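Local coordinates for CRISPR-associated protein, Cse1 family (PDB 4H3T) that probably serves as the large subunit of a type I-E CRISPR Cascade complex, which recognises invading DNA in bacterial immunity, at residues L104-E118 with F258-E270. The protein carries 1 engineered substitution. Numbering follows the deposited sequence.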
ATOM      1  N   LEU A 104      -4.631   9.050 -25.354  1.00 42.67           N
ATOM      2  CA  LEU A 104      -4.193  10.081 -24.419  1.00 42.11           C
ATOM      3  C   LEU A 104      -4.376  11.518 -24.965  1.00 44.57           C
ATOM      4  O   LEU A 104      -4.550  12.445 -24.180  1.00 42.66           O
ATOM      5  CB  LEU A 104      -2.695   9.866 -24.091  1.00 40.95           C
ATOM      6  CG  LEU A 104      -2.165  10.520 -22.820  1.00 40.62           C
ATOM      7  CD1 LEU A 104      -2.796   9.915 -21.574  1.00 39.13           C
ATOM      8  CD2 LEU A 104      -0.639  10.413 -22.762  1.00 39.77           C
ATOM      9  N   PHE A 105      -4.292  11.704 -26.291  1.00 43.16           N
ATOM     10  CA  PHE A 105      -4.417  13.018 -26.913  1.00 44.78           C
ATOM     11  C   PHE A 105      -5.633  13.137 -27.821  1.00 48.53           C
ATOM     12  O   PHE A 105      -5.653  14.005 -28.680  1.00 47.67           O
ATOM     13  CB  PHE A 105      -3.128  13.364 -27.675  1.00 46.92           C
ATOM     14  CG  PHE A 105      -1.868  13.166 -26.853  1.00 44.82           C
ATOM     15  CD1 PHE A 105      -1.757  13.702 -25.576  1.00 44.52           C
ATOM     16  CD2 PHE A 105      -0.812  12.416 -27.347  1.00 44.73           C
ATOM     17  CE1 PHE A 105      -0.579  13.542 -24.829  1.00 44.43           C
ATOM     18  CE2 PHE A 105       0.388  12.316 -26.640  1.00 45.76           C
ATOM     19  CZ  PHE A 105       0.495  12.865 -25.380  1.00 44.14           C
ATOM     20  N   SER A 106      -6.695  12.352 -27.571  1.00 45.63           N
ATOM     21  CA  SER A 106      -7.936  12.483 -28.338  1.00 46.86           C
ATOM     22  C   SER A 106      -8.477  13.904 -28.158  1.00 50.72           C
ATOM     23  O   SER A 106      -8.413  14.441 -27.056  1.00 47.88           O
ATOM     24  CB  SER A 106      -8.983  11.475 -27.877  1.00 47.88           C
ATOM     25  OG  SER A 106     -10.259  11.777 -28.425  1.00 52.09           O
ATOM     26  N   LYS A 107      -8.965  14.515 -29.218  1.00 50.04           N
ATOM     27  CA  LYS A 107      -9.533  15.870 -29.090  1.00 52.06           C
ATOM     28  C   LYS A 107     -10.937  15.837 -28.439  1.00 55.01           C
ATOM     29  O   LYS A 107     -11.349  16.811 -27.848  1.00 56.18           O
ATOM     30  CB  LYS A 107      -9.558  16.588 -30.460  1.00 59.45           C
ATOM     31  CG  LYS A 107      -8.205  17.288 -30.758  1.00 81.55           C
ATOM     32  CD  LYS A 107      -8.278  18.399 -31.803  1.00101.93           C
ATOM     33  CE  LYS A 107      -8.124  17.931 -33.230  1.00119.98           C
ATOM     34  NZ  LYS A 107      -8.210  19.077 -34.180  1.00136.27           N
ATOM     35  N   GLU A 108     -11.628  14.718 -28.464  1.00 50.73           N
ATOM     36  CA  GLU A 108     -12.949  14.621 -27.872  1.00 49.22           C
ATOM     37  C   GLU A 108     -12.960  13.786 -26.593  1.00 53.15           C
ATOM     38  O   GLU A 108     -13.666  14.152 -25.662  1.00 52.56           O
ATOM     39  CB  GLU A 108     -13.907  14.030 -28.934  1.00 52.11           C
ATOM     40  CG  GLU A 108     -15.311  13.785 -28.425  1.00 61.32           C
ATOM     41  CD  GLU A 108     -16.346  13.381 -29.466  1.00 87.40           C
ATOM     42  OE1 GLU A 108     -15.959  12.880 -30.547  1.00 79.08           O
ATOM     43  OE2 GLU A 108     -17.553  13.482 -29.148  1.00 75.69           O
ATOM     44  N   PHE A 109     -12.228  12.659 -26.539  1.00 46.85           N
ATOM     45  CA  PHE A 109     -12.255  11.769 -25.393  1.00 46.71           C
ATOM     46  C   PHE A 109     -10.862  11.488 -24.805  1.00 48.14           C
ATOM     47  O   PHE A 109     -10.465  10.325 -24.709  1.00 45.98           O
ATOM     48  CB  PHE A 109     -12.850  10.445 -25.836  1.00 49.77           C
ATOM     49  CG  PHE A 109     -14.198  10.506 -26.478  1.00 54.06           C
ATOM     50  CD1 PHE A 109     -15.334  10.663 -25.709  1.00 59.88           C
ATOM     51  CD2 PHE A 109     -14.344  10.279 -27.838  1.00 59.17           C
ATOM     52  CE1 PHE A 109     -16.605  10.638 -26.292  1.00 64.06           C
ATOM     53  CE2 PHE A 109     -15.608  10.284 -28.432  1.00 64.33           C
ATOM     54  CZ  PHE A 109     -16.732  10.458 -27.653  1.00 63.63           C
ATOM     55  N   PRO A 110     -10.033  12.520 -24.550  1.00 43.59           N
ATOM     56  CA  PRO A 110      -8.698  12.229 -24.005  1.00 40.41           C
ATOM     57  C   PRO A 110      -8.817  11.365 -22.746  1.00 42.80           C
ATOM     58  O   PRO A 110      -9.587  11.659 -21.823  1.00 41.56           O
ATOM     59  CB  PRO A 110      -8.091  13.581 -23.778  1.00 41.75           C
ATOM     60  CG  PRO A 110      -9.234  14.514 -23.658  1.00 47.11           C
ATOM     61  CD  PRO A 110     -10.326  13.956 -24.529  1.00 43.56           C
ATOM     62  N   PHE A 111      -8.022  10.281 -22.723  1.00 40.08           N
ATOM     63  CA  PHE A 111      -8.058   9.307 -21.637  1.00 37.39           C
ATOM     64  C   PHE A 111      -7.786   9.953 -20.274  1.00 39.31           C
ATOM     65  O   PHE A 111      -6.771  10.622 -20.111  1.00 36.47           O
ATOM     66  CB  PHE A 111      -7.022   8.206 -21.888  1.00 37.70           C
ATOM     67  CG  PHE A 111      -6.991   7.145 -20.806  1.00 39.20           C
ATOM     68  CD1 PHE A 111      -7.894   6.110 -20.813  1.00 41.33           C
ATOM     69  CD2 PHE A 111      -6.044   7.189 -19.790  1.00 40.99           C
ATOM     70  CE1 PHE A 111      -7.875   5.139 -19.814  1.00 43.58           C
ATOM     71  CE2 PHE A 111      -5.995   6.182 -18.818  1.00 43.13           C
ATOM     72  CZ  PHE A 111      -6.912   5.166 -18.846  1.00 40.06           C
ATOM     73  N   PHE A 112      -8.700   9.760 -19.311  1.00 38.32           N
ATOM     74  CA  PHE A 112      -8.624  10.259 -17.942  1.00 36.23           C
ATOM     75  C   PHE A 112      -8.488  11.778 -17.884  1.00 39.11           C
ATOM     76  O   PHE A 112      -7.999  12.366 -16.876  1.00 37.44           O
ATOM     77  CB  PHE A 112      -7.487   9.535 -17.179  1.00 38.07           C
ATOM     78  CG  PHE A 112      -7.847   8.235 -16.502  1.00 36.47           C
ATOM     79  CD1 PHE A 112      -8.862   7.418 -17.000  1.00 39.50           C
ATOM     80  CD2 PHE A 112      -7.230   7.859 -15.314  1.00 37.72           C
ATOM     81  CE1 PHE A 112      -9.243   6.259 -16.308  1.00 40.09           C
ATOM     82  CE2 PHE A 112      -7.578   6.678 -14.669  1.00 41.39           C
ATOM     83  CZ  PHE A 112      -8.518   5.840 -15.219  1.00 38.89           C
ATOM     84  N   GLN A 113      -8.990  12.465 -18.970  1.00 36.57           N
ATOM     85  CA  GLN A 113      -8.887  13.910 -19.078  1.00 38.13           C
ATOM     86  C   GLN A 113     -10.202  14.530 -19.452  1.00 42.54           C
ATOM     87  O   GLN A 113     -11.142  13.833 -19.856  1.00 41.79           O
ATOM     88  CB  GLN A 113      -7.809  14.276 -20.109  1.00 37.90           C
ATOM     89  CG  GLN A 113      -6.391  13.908 -19.688  1.00 37.61           C
ATOM     90  CD  GLN A 113      -5.523  13.893 -20.885  1.00 42.48           C
ATOM     91  OE1 GLN A 113      -5.161  14.948 -21.416  1.00 39.98           O
ATOM     92  NE2 GLN A 113      -5.383  12.741 -21.496  1.00 39.73           N
ATOM     93  N   VAL A 114     -10.225  15.868 -19.382  1.00 44.16           N
ATOM     94  CA  VAL A 114     -11.341  16.738 -19.813  1.00 43.13           C
ATOM     95  C   VAL A 114     -10.823  17.519 -21.002  1.00 45.16           C
ATOM     96  O   VAL A 114      -9.934  18.359 -20.850  1.00 40.06           O
ATOM     97  CB  VAL A 114     -11.816  17.663 -18.686  1.00 45.78           C
ATOM     98  CG1 VAL A 114     -12.947  18.565 -19.199  1.00 45.35           C
ATOM     99  CG2 VAL A 114     -12.245  16.838 -17.466  1.00 45.73           C
ATOM    100  N   ALA A 115     -11.383  17.267 -22.184  1.00 44.36           N
ATOM    101  CA  ALA A 115     -10.880  17.842 -23.424  1.00 47.71           C
ATOM    102  C   ALA A 115     -10.841  19.377 -23.470  1.00 51.98           C
ATOM    103  O   ALA A 115      -9.948  19.961 -24.119  1.00 51.53           O
ATOM    104  CB  ALA A 115     -11.742  17.380 -24.579  1.00 51.35           C
ATOM    105  N   ASP A 116     -11.864  20.023 -22.937  1.00 47.57           N
ATOM    106  CA  ASP A 116     -11.941  21.495 -23.057  1.00 49.82           C
ATOM    107  C   ASP A 116     -11.589  22.160 -21.745  1.00 49.93           C
ATOM    108  O   ASP A 116     -12.018  23.265 -21.525  1.00 49.41           O
ATOM    109  CB  ASP A 116     -13.396  21.868 -23.470  1.00 55.14           C
ATOM    110  CG  ASP A 116     -13.793  21.284 -24.820  1.00 84.78           C
ATOM    111  OD1 ASP A 116     -13.055  21.533 -25.825  1.00 86.16           O
ATOM    112  OD2 ASP A 116     -14.811  20.549 -24.873  1.00 98.50           O
ATOM    113  N   LEU A 117     -10.948  21.468 -20.823  1.00 43.45           N
ATOM    114  CA  LEU A 117     -10.628  22.065 -19.518  1.00 43.08           C
ATOM    115  C   LEU A 117      -9.820  23.361 -19.650  1.00 47.29           C
ATOM    116  O   LEU A 117      -8.829  23.393 -20.353  1.00 46.76           O
ATOM    117  CB  LEU A 117      -9.845  21.119 -18.650  1.00 41.03           C
ATOM    118  CG  LEU A 117      -9.914  21.356 -17.106  1.00 43.30           C
ATOM    119  CD1 LEU A 117     -11.323  21.158 -16.559  1.00 44.85           C
ATOM    120  CD2 LEU A 117      -8.985  20.391 -16.398  1.00 43.07           C
ATOM    121  N   GLU A 118     -10.227  24.391 -18.958  1.00 43.86           N
ATOM    122  CA  GLU A 118      -9.550  25.678 -18.948  1.00 45.68           C
ATOM    123  C   GLU A 118      -9.452  26.237 -17.533  1.00 50.96           C
ATOM    124  O   GLU A 118     -10.342  26.016 -16.732  1.00 49.05           O
ATOM    125  CB  GLU A 118     -10.290  26.712 -19.822  1.00 50.17           C
ATOM    126  CG  GLU A 118     -10.248  26.374 -21.307  1.00 58.04           C
ATOM    127  CD  GLU A 118     -10.998  27.370 -22.173  1.00 91.67           C
ATOM    128  OE1 GLU A 118     -11.987  27.961 -21.683  1.00 74.22           O
ATOM    129  OE2 GLU A 118     -10.608  27.550 -23.349  1.00 98.74           O
ATOM    130  N   PHE A 258     -12.070   1.661  -9.033  1.00 38.74           N
ATOM    131  CA  PHE A 258     -10.717   1.471  -9.502  1.00 37.52           C
ATOM    132  C   PHE A 258     -10.258   2.471 -10.621  1.00 42.49           C
ATOM    133  O   PHE A 258      -9.079   2.539 -10.867  1.00 39.80           O
ATOM    134  CB  PHE A 258     -10.514   0.061  -9.990  1.00 37.09           C
ATOM    135  CG  PHE A 258     -10.506  -1.057  -8.962  1.00 37.13           C
ATOM    136  CD1 PHE A 258     -10.724  -0.801  -7.614  1.00 37.70           C
ATOM    137  CD2 PHE A 258     -10.285  -2.354  -9.349  1.00 39.84           C
ATOM    138  CE1 PHE A 258     -10.757  -1.861  -6.673  1.00 40.36           C
ATOM    139  CE2 PHE A 258     -10.373  -3.413  -8.440  1.00 42.04           C
ATOM    140  CZ  PHE A 258     -10.471  -3.146  -7.086  1.00 41.69           C
ATOM    141  N   THR A 259     -11.178   3.198 -11.290  1.00 41.38           N
ATOM    142  CA  THR A 259     -10.852   4.155 -12.325  1.00 39.21           C
ATOM    143  C   THR A 259     -11.390   5.536 -11.977  1.00 41.86           C
ATOM    144  O   THR A 259     -11.619   6.352 -12.860  1.00 37.77           O
ATOM    145  CB  THR A 259     -11.443   3.645 -13.631  1.00 37.67           C
ATOM    146  OG1 THR A 259     -12.882   3.565 -13.544  1.00 40.24           O
ATOM    147  CG2 THR A 259     -10.871   2.306 -14.027  1.00 36.50           C
ATOM    148  N   TRP A 260     -11.559   5.810 -10.684  1.00 37.91           N
ATOM    149  CA  TRP A 260     -12.229   7.010 -10.214  1.00 36.17           C
ATOM    150  C   TRP A 260     -11.570   8.279 -10.703  1.00 39.22           C
ATOM    151  O   TRP A 260     -10.367   8.454 -10.521  1.00 37.95           O
ATOM    152  CB  TRP A 260     -12.248   7.010  -8.660  1.00 35.84           C
ATOM    153  CG  TRP A 260     -13.229   7.953  -8.065  1.00 37.16           C
ATOM    154  CD1 TRP A 260     -12.964   9.138  -7.450  1.00 39.40           C
ATOM    155  CD2 TRP A 260     -14.638   7.747  -7.963  1.00 38.36           C
ATOM    156  NE1 TRP A 260     -14.123   9.671  -6.943  1.00 41.66           N
ATOM    157  CE2 TRP A 260     -15.169   8.836  -7.240  1.00 43.53           C
ATOM    158  CE3 TRP A 260     -15.492   6.702  -8.316  1.00 41.63           C
ATOM    159  CZ2 TRP A 260     -16.506   8.885  -6.847  1.00 45.10           C
ATOM    160  CZ3 TRP A 260     -16.813   6.752  -7.916  1.00 43.88           C
ATOM    161  CH2 TRP A 260     -17.315   7.850  -7.221  1.00 44.38           C
ATOM    162  N   GLN A 261     -12.350   9.150 -11.300  1.00 36.40           N
ATOM    163  CA  GLN A 261     -11.894  10.471 -11.703  1.00 38.41           C
ATOM    164  C   GLN A 261     -11.953  11.380 -10.500  1.00 39.80           C
ATOM    165  O   GLN A 261     -12.790  12.300 -10.405  1.00 38.43           O
ATOM    166  CB  GLN A 261     -12.720  10.978 -12.897  1.00 40.43           C
ATOM    167  CG  GLN A 261     -12.722  10.008 -14.075  1.00 38.66           C
ATOM    168  CD  GLN A 261     -11.360   9.857 -14.690  1.00 40.52           C
ATOM    169  OE1 GLN A 261     -10.908  10.700 -15.444  1.00 38.75           O
ATOM    170  NE2 GLN A 261     -10.664   8.817 -14.328  1.00 37.30           N
ATOM    171  N   GLY A 262     -10.921  11.245  -9.661  1.00 37.14           N
ATOM    172  CA  GLY A 262     -10.764  12.056  -8.458  1.00 36.33           C
ATOM    173  C   GLY A 262     -10.267  13.459  -8.726  1.00 40.37           C
ATOM    174  O   GLY A 262     -10.319  14.313  -7.843  1.00 37.89           O
ATOM    175  N   ARG A 263      -9.748  13.690  -9.932  1.00 36.83           N
ATOM    176  CA  ARG A 263      -9.284  14.994 -10.391  1.00 37.16           C
ATOM    177  C   ARG A 263      -9.917  15.304 -11.771  1.00 40.17           C
ATOM    178  O   ARG A 263     -10.706  14.513 -12.302  1.00 36.78           O
ATOM    179  CB  ARG A 263      -7.726  15.020 -10.451  1.00 36.87           C
ATOM    180  CG  ARG A 263      -7.036  14.816  -9.059  1.00 34.13           C
ATOM    181  CD  ARG A 263      -7.201  16.035  -8.251  1.00 40.82           C
ATOM    182  NE  ARG A 263      -6.586  15.967  -6.911  1.00 39.61           N
ATOM    183  CZ  ARG A 263      -7.176  15.548  -5.791  1.00 42.73           C
ATOM    184  NH1 ARG A 263      -8.400  15.040  -5.822  1.00 38.37           N
ATOM    185  NH2 ARG A 263      -6.542  15.624  -4.638  1.00 39.53           N
ATOM    186  N   ARG A 264      -9.709  16.527 -12.210  1.00 38.41           N
ATOM    187  CA  ARG A 264     -10.021  17.031 -13.527  1.00 38.79           C
ATOM    188  C   ARG A 264      -8.688  17.516 -14.099  1.00 41.12           C
ATOM    189  O   ARG A 264      -8.073  18.482 -13.592  1.00 40.51           O
ATOM    190  CB  ARG A 264     -11.083  18.123 -13.515  1.00 39.70           C
ATOM    191  CG  ARG A 264     -12.449  17.629 -13.066  1.00 40.35           C
ATOM    192  CD  ARG A 264     -13.045  16.523 -13.938  1.00 43.69           C
ATOM    193  NE  ARG A 264     -14.384  16.191 -13.461  1.00 41.60           N
ATOM    194  CZ  ARG A 264     -14.699  15.256 -12.591  1.00 45.89           C
ATOM    195  NH1 ARG A 264     -13.784  14.402 -12.167  1.00 43.21           N
ATOM    196  NH2 ARG A 264     -15.967  15.093 -12.212  1.00 46.11           N
ATOM    197  N   ILE A 265      -8.217  16.807 -15.105  1.00 37.28           N
ATOM    198  CA  ILE A 265      -6.875  17.032 -15.645  1.00 38.52           C
ATOM    199  C   ILE A 265      -6.901  17.166 -17.147  1.00 40.78           C
ATOM    200  O   ILE A 265      -7.645  16.483 -17.830  1.00 39.27           O
ATOM    201  CB  ILE A 265      -5.936  15.862 -15.209  1.00 39.10           C
ATOM    202  CG1 ILE A 265      -5.900  15.708 -13.645  1.00 41.18           C
ATOM    203  CG2 ILE A 265      -4.544  16.039 -15.786  1.00 36.69           C
ATOM    204  CD1 ILE A 265      -5.049  14.576 -13.144  1.00 38.46           C
ATOM    205  N   ARG A 266      -6.031  18.004 -17.652  1.00 37.87           N
ATOM    206  CA  ARG A 266      -5.823  18.135 -19.085  1.00 38.82           C
ATOM    207  C   ARG A 266      -4.345  18.238 -19.350  1.00 39.38           C
ATOM    208  O   ARG A 266      -3.671  19.112 -18.741  1.00 37.24           O
ATOM    209  CB  ARG A 266      -6.565  19.363 -19.651  1.00 41.94           C
ATOM    210  CG  ARG A 266      -6.349  19.562 -21.154  1.00 43.41           C
ATOM    211  CD  ARG A 266      -7.244  20.664 -21.665  1.00 47.02           C
ATOM    212  NE  ARG A 266      -6.969  20.921 -23.072  1.00 48.90           N
ATOM    213  CZ  ARG A 266      -7.466  21.932 -23.777  1.00 61.45           C
ATOM    214  NH1 ARG A 266      -8.243  22.837 -23.197  1.00 48.11           N
ATOM    215  NH2 ARG A 266      -7.156  22.066 -25.066  1.00 56.67           N
ATOM    216  N   LEU A 267      -3.831  17.339 -20.226  1.00 37.76           N
ATOM    217  CA  LEU A 267      -2.420  17.385 -20.702  1.00 38.71           C
ATOM    218  C   LEU A 267      -2.376  18.289 -21.920  1.00 41.74           C
ATOM    219  O   LEU A 267      -3.328  18.310 -22.691  1.00 41.98           O
ATOM    220  CB  LEU A 267      -1.892  16.012 -21.100  1.00 37.91           C
ATOM    221  CG  LEU A 267      -1.972  14.906 -20.074  1.00 39.66           C
ATOM    222  CD1 LEU A 267      -1.541  13.568 -20.679  1.00 40.96           C
ATOM    223  CD2 LEU A 267      -1.155  15.184 -18.827  1.00 40.51           C
ATOM    224  N   PHE A 268      -1.333  19.064 -22.084  1.00 40.86           N
ATOM    225  CA  PHE A 268      -1.175  19.925 -23.274  1.00 41.07           C
ATOM    226  C   PHE A 268       0.016  19.396 -24.094  1.00 44.43           C
ATOM    227  O   PHE A 268       1.125  19.844 -23.871  1.00 42.19           O
ATOM    228  CB  PHE A 268      -0.948  21.360 -22.857  1.00 43.65           C
ATOM    229  CG  PHE A 268      -2.178  21.956 -22.207  1.00 44.79           C
ATOM    230  CD1 PHE A 268      -3.197  22.523 -22.986  1.00 49.37           C
ATOM    231  CD2 PHE A 268      -2.367  21.873 -20.832  1.00 45.47           C
ATOM    232  CE1 PHE A 268      -4.306  23.131 -22.382  1.00 49.51           C
ATOM    233  CE2 PHE A 268      -3.506  22.420 -20.233  1.00 47.07           C
ATOM    234  CZ  PHE A 268      -4.489  23.012 -21.016  1.00 46.70           C
ATOM    235  N   PRO A 269      -0.186  18.432 -25.001  1.00 42.66           N
ATOM    236  CA  PRO A 269       0.973  17.884 -25.753  1.00 43.56           C
ATOM    237  C   PRO A 269       1.506  18.867 -26.818  1.00 46.10           C
ATOM    238  O   PRO A 269       0.787  19.741 -27.276  1.00 42.17           O
ATOM    239  CB  PRO A 269       0.397  16.635 -26.420  1.00 45.28           C
ATOM    240  CG  PRO A 269      -1.086  17.012 -26.669  1.00 48.21           C
ATOM    241  CD  PRO A 269      -1.442  17.735 -25.368  1.00 43.56           C
ATOM    242  N   GLU A 270       2.769  18.698 -27.194  1.00 43.61           N
ATOM    243  CA  GLU A 270       3.418  19.525 -28.212  1.00 43.10           C
ATOM    244  C   GLU A 270       4.311  18.670 -29.035  1.00 45.55           C
ATOM    245  O   GLU A 270       5.017  17.801 -28.485  1.00 42.01           O
ATOM    246  CB  GLU A 270       4.210  20.670 -27.564  1.00 43.47           C
ATOM    247  CG  GLU A 270       5.007  21.542 -28.505  1.00 53.77           C
ATOM    248  CD  GLU A 270       5.992  22.518 -27.884  1.00 70.63           C
ATOM    249  OE1 GLU A 270       6.265  22.384 -26.677  1.00 54.79           O
ATOM    250  OE2 GLU A 270       6.521  23.392 -28.611  1.00 77.34           O
TER
HETATM  251  O   HOH W   1      -9.676  14.338 -15.821  1.00 37.51           O
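Q113 OE1 accepts from L267 N at 3.0 Å, the donor lying above the carbonyl plane, and joins the loop 104-118 to the strand starting at R263. NE2 gives both hydrogens to its own loop, to L104 O (2.8 Å) and F111 O. Cutting this side chain back to an alanine would probably cost L267 N its side-chain acceptor and break the amide link from L104 O and F111 O to the strand. The main chains share one direct hydrogen bond, V114 N to I265 O (3.1 Å), and a water bridges F112 O to I265 N. The irregular loop thus lines one edge of strand 263-272, whose antiparallel partner is strand 275-289 in a mixed sheet. R266 runs extended, CG anti to its backbone N (chi1 179°), and NH1 reaches L117 O at 3.0 Å within the guanidinium plane; A115 O sits over one face of that group and F268 CE1 over the other. P269 CB lies over the F105 ring, 3.8 Å from its centroid, a CH-pi contact, and L267 CD1 meets L104 CG. Q261 NE2 sits 3.4 Å above the centre of the F112 ring while donating to T259 O.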